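PDB 3TOS: CalS11 from Micromonospora echinospora, which probably acts as an S-adenosylmethionine-dependent O-methyltransferase in the biosynthesis of the enediyne antibiotic calicheamicin. Local coordinates for residues Arg173-Asn178 / Leu200-Pro205. Residues are numbered along the deposited sequence; the frame is centred on the assembly and turned at random. Where two conformers were deposited one is given.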
loop_
_atom_site.group_PDB
_atom_site.type_symbol
_atom_site.label_atom_id
_atom_site.label_comp_id
_atom_site.label_asym_id
_atom_site.label_seq_id
_atom_site.Cartn_x
_atom_site.Cartn_y
_atom_site.Cartn_z
ATOM N N ARG B 173 0.241 40.988 19.832
ATOM C CA ARG B 173 -0.329 41.168 21.164
ATOM C C ARG B 173 -1.029 39.894 21.636
ATOM O O ARG B 173 -0.827 39.449 22.785
ATOM C CB ARG B 173 -1.286 42.385 21.162
ATOM C CG ARG B 173 -2.026 42.609 22.508
ATOM C CD ARG B 173 -2.998 43.825 22.438
ATOM N NE ARG B 173 -2.268 45.025 22.024
ATOM C CZ ARG B 173 -2.458 45.744 20.900
ATOM N NH1 ARG B 173 -1.655 46.778 20.675
ATOM N NH2 ARG B 173 -3.422 45.455 20.003
ATOM N N TYR B 174 -1.859 39.315 20.763
ATOM C CA TYR B 174 -2.566 38.062 21.086
ATOM C C TYR B 174 -1.560 36.985 21.455
ATOM O O TYR B 174 -1.700 36.269 22.442
ATOM C CB TYR B 174 -3.461 37.597 19.897
ATOM C CG TYR B 174 -4.169 36.296 20.242
ATOM C CD1 TYR B 174 -5.368 36.291 20.848
ATOM C CD2 TYR B 174 -3.496 35.077 20.081
ATOM C CE1 TYR B 174 -5.991 35.086 21.165
ATOM C CE2 TYR B 174 -4.026 33.883 20.440
ATOM C CZ TYR B 174 -5.294 33.883 20.993
ATOM O OH TYR B 174 -5.833 32.700 21.415
ATOM N N LEU B 175 -0.517 36.875 20.647
ATOM C CA LEU B 175 0.463 35.826 20.924
ATOM C C LEU B 175 1.203 36.066 22.262
ATOM O O LEU B 175 1.474 35.121 23.036
ATOM C CB LEU B 175 1.434 35.691 19.742
ATOM C CG LEU B 175 0.826 35.166 18.435
ATOM C CD1 LEU B 175 1.794 35.434 17.266
ATOM C CD2 LEU B 175 0.510 33.727 18.649
ATOM N N ALA B 176 1.549 37.318 22.541
ATOM C CA ALA B 176 2.228 37.648 23.809
ATOM C C ALA B 176 1.363 37.315 25.014
ATOM O O ALA B 176 1.899 36.850 26.042
ATOM C CB ALA B 176 2.634 39.092 23.844
ATOM N N GLU B 177 0.047 37.521 24.869
ATOM C CA GLU B 177 -0.928 37.207 25.926
ATOM C C GLU B 177 -1.267 35.729 26.026
ATOM O O GLU B 177 -1.854 35.331 27.017
ATOM C CB GLU B 177 -2.216 38.034 25.715
ATOM C CG GLU B 177 -1.949 39.546 25.906
ATOM C CD GLU B 177 -3.163 40.438 25.505
ATOM O OE1 GLU B 177 -4.211 39.894 25.091
ATOM O OE2 GLU B 177 -3.089 41.690 25.549
ATOM N N ASN B 178 -0.881 34.929 25.033
ATOM C CA ASN B 178 -1.263 33.503 24.934
ATOM C C ASN B 178 -0.038 32.635 24.655
ATOM O O ASN B 178 0.098 32.047 23.574
ATOM C CB ASN B 178 -2.369 33.293 23.878
ATOM C CG ASN B 178 -3.679 33.953 24.324
ATOM O OD1 ASN B 178 -4.455 33.352 25.078
ATOM N ND2 ASN B 178 -3.921 35.209 23.897
ATOM N N LEU B 200 2.907 36.567 8.993
ATOM C CA LEU B 200 3.729 35.383 8.747
ATOM C C LEU B 200 4.923 35.393 9.685
ATOM O O LEU B 200 5.299 34.353 10.259
ATOM C CB LEU B 200 4.269 35.391 7.299
ATOM C CG LEU B 200 3.359 34.822 6.243
ATOM C CD1 LEU B 200 4.007 35.183 4.869
ATOM C CD2 LEU B 200 3.182 33.271 6.418
ATOM N N GLU B 201 5.547 36.555 9.828
ATOM C CA GLU B 201 6.750 36.659 10.741
ATOM C C GLU B 201 6.375 36.340 12.213
ATOM O O GLU B 201 7.137 35.648 12.931
ATOM C CB GLU B 201 7.355 38.064 10.617
ATOM C CG GLU B 201 8.071 38.250 9.322
ATOM C CD GLU B 201 8.278 39.694 8.933
ATOM O OE1 GLU B 201 7.670 40.607 9.541
ATOM O OE2 GLU B 201 9.035 39.916 7.945
ATOM N N ALA B 202 5.230 36.859 12.645
ATOM C CA ALA B 202 4.756 36.681 14.021
ATOM C C ALA B 202 4.380 35.217 14.378
ATOM O O ALA B 202 4.668 34.770 15.504
ATOM C CB ALA B 202 3.516 37.615 14.281
ATOM N N ILE B 203 3.746 34.499 13.439
ATOM C CA ILE B 203 3.225 33.191 13.795
ATOM C C ILE B 203 4.289 32.095 13.772
ATOM O O ILE B 203 4.056 31.024 14.342
ATOM C CB ILE B 203 2.038 32.745 12.906
ATOM C CG1 ILE B 203 2.492 32.539 11.457
ATOM C CG2 ILE B 203 0.859 33.691 13.038
ATOM C CD1 ILE B 203 1.433 31.838 10.601
ATOM N N ARG B 204 5.454 32.355 13.171
ATOM C CA ARG B 204 6.414 31.295 12.967
ATOM C C ARG B 204 6.788 30.497 14.224
ATOM O O ARG B 204 6.872 29.273 14.129
ATOM C CB ARG B 204 7.707 31.840 12.296
ATOM C CG ARG B 204 8.556 30.754 11.707
ATOM C CD ARG B 204 9.714 31.270 10.908
ATOM N NE ARG B 204 10.501 30.135 10.489
ATOM C CZ ARG B 204 11.386 30.200 9.509
ATOM N NH1 ARG B 204 11.574 31.370 8.880
ATOM N NH2 ARG B 204 12.074 29.112 9.174
ATOM N N PRO B 205 6.992 31.171 15.400
ATOM C CA PRO B 205 7.475 30.362 16.544
ATOM C C PRO B 205 6.393 29.444 17.117
ATOM O O PRO B 205 6.669 28.623 17.993
ATOM C CB PRO B 205 7.946 31.425 17.569
ATOM C CG PRO B 205 8.062 32.692 16.833
ATOM C CD PRO B 205 7.076 32.616 15.670
#
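Leu175 and Ile203 form the closest CA pair, 8.1 Å apart, where the last turns of two helices run side by side in roughly the same direction. At this spacing a single leucine can span the gap. The side chain of Leu175 sets out toward helix 193-203; CG, anti to the carbonyl carbon (chi1 -67°), continues that way, and chi2 of 165° sets CD1 at the far end. That methyl lies over the face of the Ala202 peptide, above the oxygen and not end-on to it, with CD1 3.4 Å from Ala202 O. It also meets the methyl of the same residue, Leu175 CD1 lying 4.1 Å from Ala202 CB. Ile203 adds little beyond its CA, 4.4 Å from Leu175 CD1, because its side chain turns off elsewhere. The contact is small, about 87 Å² in all, with no hydrogen bond across.

Near the C-terminal end of helix 167-177, Asn178 ND2 donates to Tyr174 O at 2.9 Å, nearly straight at 164°, while the same nitrogen sits 3.3 Å above the Tyr174 ring, over its centre. Asn178 OD1 and Tyr174 OH both hydrogen-bond to Arg102 NH1, just ahead of strand 103-107.

Helices 167-177 and 193-203 belong to successive beta-alpha-beta crossovers of the Rossmann-like methyltransferase fold, leading into strands 183-188 and 211-215. The Ala202 side chain is about 12 Å from bound S-adenosyl-L-homocysteine and takes no part in its pocket. Tyr174 packs on Met74 and Ile203 on Phe76, both of strand 72-76; Ile203 also touches Ile183, Ala186 and Phe188 of strand 183-188, and Leu175 touches Tyr206 beyond helix 193-203.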